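Local coordinates for embryonic developmental protein tofu-6 (Caenorhabditis elegans, PDB 7OCX), which takes part in piRNA (21U-RNA) biogenesis, probably as a subunit of the PETISCO complex, and pairs with PID-3 through its RNA recognition motif domain, at residues C[33-47]-C[59-73]. Sequence-based numbering, arbitrary orientation.
Sequences LFHVFQNFGKVSYCR and LGFVNMMSVADADEV
Val62 packs against one face of the Phe37 ring and joins strand 59-64 to helix 33-38. Its CG2 methyl sits over that face, 4.2 Å from the centroid and 18° off the normal, a CH-pi contact. The same CG2 is 3.8 Å from Leu33 CD2. With CG1 anti to the backbone N (chi1 175°), both methyls reach the helix, and CG1 lies 3.8 Å from Phe37 CG. Cys46 SG lies beside CG2, on the helix side of the sheet.

Phe40 crosses Val73 at about a right angle. Its CB is 3.5 Å from Val73 CG2, and its ring carries Val73 CA over one face. This ties the chain at Phe40 to helix 67-73. Met64 bends at chi2 and chi3, which brings its CE to 3.5 Å from Phe37 O and close to Lys42 O. Its sulfur makes an oblique Met-aromatic contact with Phe37.

Met65 has CG anti to its backbone N (chi1 -172°) and bends further out, which lays CE 3.5 Å from Ser44 CA. Its CB packs on Lys42 CB, and its N donates to Lys42 O. Here the antiparallel strands form a classic beta bulge: Ser44 N and Tyr45 N both donate to Asn63 O, at 2.8 Å for Ser44. On the opposite sheet face from Val62, Tyr45 and Phe61 meet edge to edge.

The strands are neighbours in the antiparallel sheet of the RNA recognition motif fold, with both helices packed on one face. At the bulge, Val43 O accepts from Gln61 and Ser44 O from Asn55 and Gln58 of a PID-3 chain. Apolar side chains thus join helices to sheet, backbone bonds set the strand register, and the bulge offers carbonyls to the partner subunit.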
loop_
_atom_site.group_PDB
_atom_site.type_symbol
_atom_site.label_atom_id
_atom_site.label_comp_id
_atom_site.label_asym_id
_atom_site.label_seq_id
_atom_site.Cartn_x
_atom_site.Cartn_y
_atom_site.Cartn_z
ATOM N N LEU C 33 18.453 17.913 9.297
ATOM C CA LEU C 33 18.894 17.003 8.244
ATOM C C LEU C 33 17.704 16.412 7.500
ATOM O O LEU C 33 17.686 16.346 6.262
ATOM C CB LEU C 33 19.749 15.903 8.876
ATOM C CG LEU C 33 20.403 14.902 7.929
ATOM C CD1 LEU C 33 21.311 15.597 6.934
ATOM C CD2 LEU C 33 21.176 13.862 8.721
ATOM N N PHE C 34 16.697 15.967 8.247
ATOM C CA PHE C 34 15.482 15.455 7.623
ATOM C C PHE C 34 14.883 16.486 6.666
ATOM O O PHE C 34 14.480 16.152 5.543
ATOM C CB PHE C 34 14.485 15.056 8.721
ATOM C CG PHE C 34 13.078 14.911 8.237
ATOM C CD1 PHE C 34 12.654 13.729 7.644
ATOM C CD2 PHE C 34 12.180 15.958 8.375
ATOM C CE1 PHE C 34 11.359 13.592 7.184
ATOM C CE2 PHE C 34 10.887 15.841 7.912
ATOM C CZ PHE C 34 10.468 14.651 7.313
ATOM N N HIS C 35 14.820 17.752 7.099
ATOM C CA HIS C 35 14.155 18.766 6.279
ATOM C C HIS C 35 14.875 18.934 4.945
ATOM O O HIS C 35 14.241 19.138 3.904
ATOM C CB HIS C 35 14.078 20.132 6.982
ATOM C CG HIS C 35 13.137 20.186 8.152
ATOM N ND1 HIS C 35 11.975 19.446 8.221
ATOM C CD2 HIS C 35 13.143 20.974 9.259
ATOM C CE1 HIS C 35 11.346 19.716 9.354
ATOM N NE2 HIS C 35 12.027 20.650 9.997
ATOM N N VAL C 36 16.207 18.893 4.962
ATOM C CA VAL C 36 16.950 19.042 3.719
ATOM C C VAL C 36 16.610 17.920 2.754
ATOM O O VAL C 36 16.414 18.158 1.556
ATOM C CB VAL C 36 18.464 19.102 3.983
ATOM C CG1 VAL C 36 19.221 18.923 2.661
ATOM C CG2 VAL C 36 18.789 20.413 4.642
ATOM N N PHE C 37 16.559 16.678 3.250
ATOM C CA PHE C 37 16.343 15.550 2.353
ATOM C C PHE C 37 14.879 15.346 2.019
ATOM O O PHE C 37 14.563 14.839 0.938
ATOM C CB PHE C 37 16.992 14.294 2.932
ATOM C CG PHE C 37 18.457 14.285 2.706
ATOM C CD1 PHE C 37 19.300 15.023 3.505
ATOM C CD2 PHE C 37 18.976 13.635 1.594
ATOM C CE1 PHE C 37 20.651 15.080 3.230
ATOM C CE2 PHE C 37 20.328 13.676 1.327
ATOM C CZ PHE C 37 21.164 14.403 2.148
ATOM N N GLN C 38 13.971 15.787 2.874
ATOM C CA GLN C 38 12.562 15.696 2.533
ATOM C C GLN C 38 12.210 16.455 1.256
ATOM O O GLN C 38 11.205 16.138 0.609
ATOM C CB GLN C 38 11.716 16.239 3.675
ATOM C CG GLN C 38 10.399 15.571 3.787
ATOM C CD GLN C 38 9.391 16.472 4.452
ATOM O OE1 GLN C 38 9.735 17.547 4.950
ATOM N NE2 GLN C 38 8.136 16.050 4.456
ATOM N N ASN C 39 12.961 17.506 0.910
ATOM C CA ASN C 39 12.652 18.236 -0.319
ATOM C C ASN C 39 12.806 17.382 -1.570
ATOM O O ASN C 39 12.297 17.759 -2.631
ATOM C CB ASN C 39 13.535 19.476 -0.467
ATOM C CG ASN C 39 13.272 20.548 0.570
ATOM O OD1 ASN C 39 12.132 20.778 0.982
ATOM N ND2 ASN C 39 14.340 21.190 1.028
ATOM N N PHE C 40 13.523 16.266 -1.484
ATOM C CA PHE C 40 13.759 15.377 -2.616
ATOM C C PHE C 40 12.839 14.173 -2.634
ATOM O O PHE C 40 12.797 13.459 -3.645
ATOM C CB PHE C 40 15.219 14.911 -2.602
ATOM C CG PHE C 40 16.193 16.042 -2.615
ATOM C CD1 PHE C 40 16.926 16.350 -1.488
ATOM C CD2 PHE C 40 16.368 16.809 -3.759
ATOM C CE1 PHE C 40 17.814 17.403 -1.492
ATOM C CE2 PHE C 40 17.260 17.862 -3.775
ATOM C CZ PHE C 40 17.983 18.162 -2.636
ATOM N N GLY C 41 12.114 13.930 -1.561
ATOM C CA GLY C 41 11.225 12.789 -1.499
ATOM C C GLY C 41 11.007 12.346 -0.067
ATOM O O GLY C 41 11.494 12.955 0.884
ATOM N N LYS C 42 10.240 11.275 0.064
ATOM C CA LYS C 42 9.968 10.739 1.375
ATOM C C LYS C 42 11.244 10.151 1.973
ATOM O O LYS C 42 12.112 9.626 1.273
ATOM C CB LYS C 42 8.854 9.695 1.311
ATOM C CG LYS C 42 7.493 10.241 0.861
ATOM C CD LYS C 42 6.488 9.094 0.714
ATOM C CE LYS C 42 5.093 9.580 0.343
ATOM N NZ LYS C 42 5.045 10.164 -0.987
ATOM N N VAL C 43 11.374 10.289 3.286
ATOM C CA VAL C 43 12.563 9.877 4.024
ATOM C C VAL C 43 12.207 8.727 4.946
ATOM O O VAL C 43 11.278 8.835 5.751
ATOM C CB VAL C 43 13.148 11.046 4.840
ATOM C CG1 VAL C 43 14.339 10.583 5.664
ATOM C CG2 VAL C 43 13.536 12.216 3.917
ATOM N N SER C 44 12.971 7.635 4.874
ATOM C CA SER C 44 12.699 6.502 5.750
ATOM C C SER C 44 13.413 6.596 7.088
ATOM O O SER C 44 12.852 6.211 8.120
ATOM C CB SER C 44 13.121 5.195 5.068
ATOM O OG SER C 44 13.109 4.129 5.996
ATOM N N TYR C 45 14.658 7.075 7.095
ATOM C CA TYR C 45 15.425 7.202 8.326
ATOM C C TYR C 45 16.460 8.302 8.192
ATOM O O TYR C 45 16.993 8.543 7.114
ATOM C CB TYR C 45 16.171 5.932 8.739
ATOM C CG TYR C 45 16.673 5.976 10.176
ATOM C CD1 TYR C 45 15.886 6.523 11.193
ATOM C CD2 TYR C 45 17.919 5.452 10.521
ATOM C CE1 TYR C 45 16.332 6.565 12.505
ATOM C CE2 TYR C 45 18.368 5.480 11.836
ATOM C CZ TYR C 45 17.569 6.037 12.820
ATOM O OH TYR C 45 18.021 6.061 14.120
ATOM N N CYS C 46 16.810 8.881 9.334
ATOM C CA CYS C 46 17.622 10.075 9.401
ATOM C C CYS C 46 18.290 10.132 10.764
ATOM O O CYS C 46 17.592 10.113 11.778
ATOM C CB CYS C 46 16.707 11.278 9.185
ATOM S SG CYS C 46 17.520 12.765 9.123
ATOM N N ARG C 47 19.620 10.228 10.804
ATOM C CA ARG C 47 20.260 10.337 12.103
ATOM C C ARG C 47 21.585 11.079 11.978
ATOM O O ARG C 47 22.298 10.963 10.980
ATOM C CB ARG C 47 20.466 8.944 12.736
ATOM C CG ARG C 47 21.106 8.940 14.133
ATOM C CD ARG C 47 20.234 9.586 15.250
ATOM N NE ARG C 47 19.035 8.858 15.670
ATOM C CZ ARG C 47 17.781 9.170 15.350
ATOM N NH1 ARG C 47 17.496 10.167 14.517
ATOM N NH2 ARG C 47 16.785 8.474 15.895
ATOM N N LEU C 59 28.358 14.321 11.458
ATOM C CA LEU C 59 28.276 13.195 10.530
ATOM C C LEU C 59 26.910 12.531 10.622
ATOM O O LEU C 59 26.350 12.396 11.716
ATOM C CB LEU C 59 29.333 12.146 10.829
ATOM C CG LEU C 59 30.767 12.445 10.400
ATOM C CD1 LEU C 59 31.295 13.745 10.979
ATOM C CD2 LEU C 59 31.613 11.243 10.816
ATOM N N GLY C 60 26.404 12.051 9.485
ATOM C CA GLY C 60 25.040 11.576 9.447
ATOM C C GLY C 60 24.790 10.486 8.431
ATOM O O GLY C 60 25.682 10.023 7.715
ATOM N N PHE C 61 23.529 10.082 8.396
ATOM C CA PHE C 61 23.065 8.977 7.579
ATOM C C PHE C 61 21.619 9.289 7.254
ATOM O O PHE C 61 20.864 9.726 8.125
ATOM C CB PHE C 61 23.177 7.664 8.328
ATOM C CG PHE C 61 22.548 6.543 7.637
ATOM C CD1 PHE C 61 23.141 6.006 6.492
ATOM C CD2 PHE C 61 21.389 5.991 8.120
ATOM C CE1 PHE C 61 22.567 4.942 5.831
ATOM C CE2 PHE C 61 20.839 4.930 7.490
ATOM C CZ PHE C 61 21.428 4.395 6.334
ATOM N N VAL C 62 21.255 9.118 5.994
ATOM C CA VAL C 62 19.893 9.335 5.533
ATOM C C VAL C 62 19.526 8.194 4.600
ATOM O O VAL C 62 20.305 7.862 3.706
ATOM C CB VAL C 62 19.734 10.674 4.790
ATOM C CG1 VAL C 62 18.336 10.793 4.226
ATOM C CG2 VAL C 62 19.991 11.802 5.721
ATOM N N ASN C 63 18.344 7.601 4.800
ATOM C CA ASN C 63 17.819 6.592 3.887
ATOM C C ASN C 63 16.518 7.144 3.314
ATOM O O ASN C 63 15.612 7.512 4.073
ATOM C CB ASN C 63 17.629 5.238 4.601
ATOM C CG ASN C 63 17.455 4.083 3.616
ATOM O OD1 ASN C 63 18.448 3.591 3.068
ATOM N ND2 ASN C 63 16.234 3.570 3.469
ATOM N N MET C 64 16.434 7.205 1.989
ATOM C CA MET C 64 15.191 7.629 1.379
ATOM C C MET C 64 14.198 6.473 1.364
ATOM O O MET C 64 14.552 5.303 1.530
ATOM C CB MET C 64 15.423 8.164 -0.027
ATOM C CG MET C 64 16.425 9.300 -0.158
ATOM S SD MET C 64 16.077 10.710 0.870
ATOM C CE MET C 64 14.689 11.445 -0.020
ATOM N N MET C 65 12.927 6.816 1.196
ATOM C CA MET C 65 11.902 5.783 1.195
ATOM C C MET C 65 11.994 4.888 -0.031
ATOM O O MET C 65 11.518 3.746 0.007
ATOM C CB MET C 65 10.518 6.423 1.272
ATOM C CG MET C 65 9.451 5.396 1.457
ATOM S SD MET C 65 9.269 4.719 3.100
ATOM C CE MET C 65 9.612 6.111 4.171
ATOM N N SER C 66 12.579 5.377 -1.112
ATOM C CA SER C 66 12.645 4.597 -2.337
ATOM C C SER C 66 13.875 5.005 -3.125
ATOM O O SER C 66 14.425 6.091 -2.936
ATOM C CB SER C 66 11.355 4.778 -3.143
ATOM O OG SER C 66 11.327 6.050 -3.770
ATOM N N VAL C 67 14.316 4.098 -3.994
ATOM C CA VAL C 67 15.473 4.372 -4.846
ATOM C C VAL C 67 15.183 5.569 -5.738
ATOM O O VAL C 67 16.061 6.404 -5.996
ATOM C CB VAL C 67 15.830 3.110 -5.660
ATOM C CG1 VAL C 67 16.879 3.395 -6.720
ATOM C CG2 VAL C 67 16.298 2.027 -4.699
ATOM N N ALA C 68 13.933 5.692 -6.187
ATOM C CA ALA C 68 13.536 6.843 -6.988
ATOM C C ALA C 68 13.754 8.158 -6.238
ATOM O O ALA C 68 14.221 9.136 -6.832
ATOM C CB ALA C 68 12.076 6.687 -7.420
ATOM N N ASP C 69 13.427 8.204 -4.943
ATOM C CA ASP C 69 13.736 9.394 -4.140
ATOM C C ASP C 69 15.239 9.623 -4.051
ATOM O O ASP C 69 15.713 10.764 -4.144
ATOM C CB ASP C 69 13.175 9.253 -2.726
ATOM C CG ASP C 69 11.664 9.185 -2.677
ATOM O OD1 ASP C 69 11.013 9.785 -3.553
ATOM O OD2 ASP C 69 11.147 8.504 -1.753
ATOM N N ALA C 70 15.999 8.551 -3.803
ATOM C CA ALA C 70 17.450 8.655 -3.703
ATOM C C ALA C 70 18.073 9.085 -5.020
ATOM O O ALA C 70 19.095 9.782 -5.024
ATOM C CB ALA C 70 18.040 7.314 -3.264
ATOM N N ASP C 71 17.490 8.666 -6.148
ATOM C CA ASP C 71 17.980 9.145 -7.436
ATOM C C ASP C 71 17.719 10.642 -7.608
ATOM O O ASP C 71 18.569 11.362 -8.148
ATOM C CB ASP C 71 17.352 8.356 -8.592
ATOM C CG ASP C 71 17.933 6.948 -8.730
ATOM O OD1 ASP C 71 19.018 6.685 -8.164
ATOM O OD2 ASP C 71 17.374 6.135 -9.487
ATOM N N GLU C 72 16.551 11.135 -7.158
ATOM C CA GLU C 72 16.298 12.578 -7.220
ATOM C C GLU C 72 17.280 13.362 -6.354
ATOM O O GLU C 72 17.578 14.523 -6.653
ATOM C CB GLU C 72 14.859 12.915 -6.803
ATOM C CG GLU C 72 13.750 12.263 -7.635
ATOM C CD GLU C 72 13.135 13.217 -8.668
ATOM O OE1 GLU C 72 12.656 12.735 -9.715
ATOM O OE2 GLU C 72 13.101 14.444 -8.419
ATOM N N VAL C 73 17.779 12.762 -5.269
ATOM C CA VAL C 73 18.892 13.365 -4.543
ATOM C C VAL C 73 20.143 13.372 -5.406
ATOM O O VAL C 73 20.756 14.423 -5.632
ATOM C CB VAL C 73 19.142 12.630 -3.213
ATOM C CG1 VAL C 73 20.456 13.078 -2.599
ATOM C CG2 VAL C 73 18.003 12.892 -2.257
#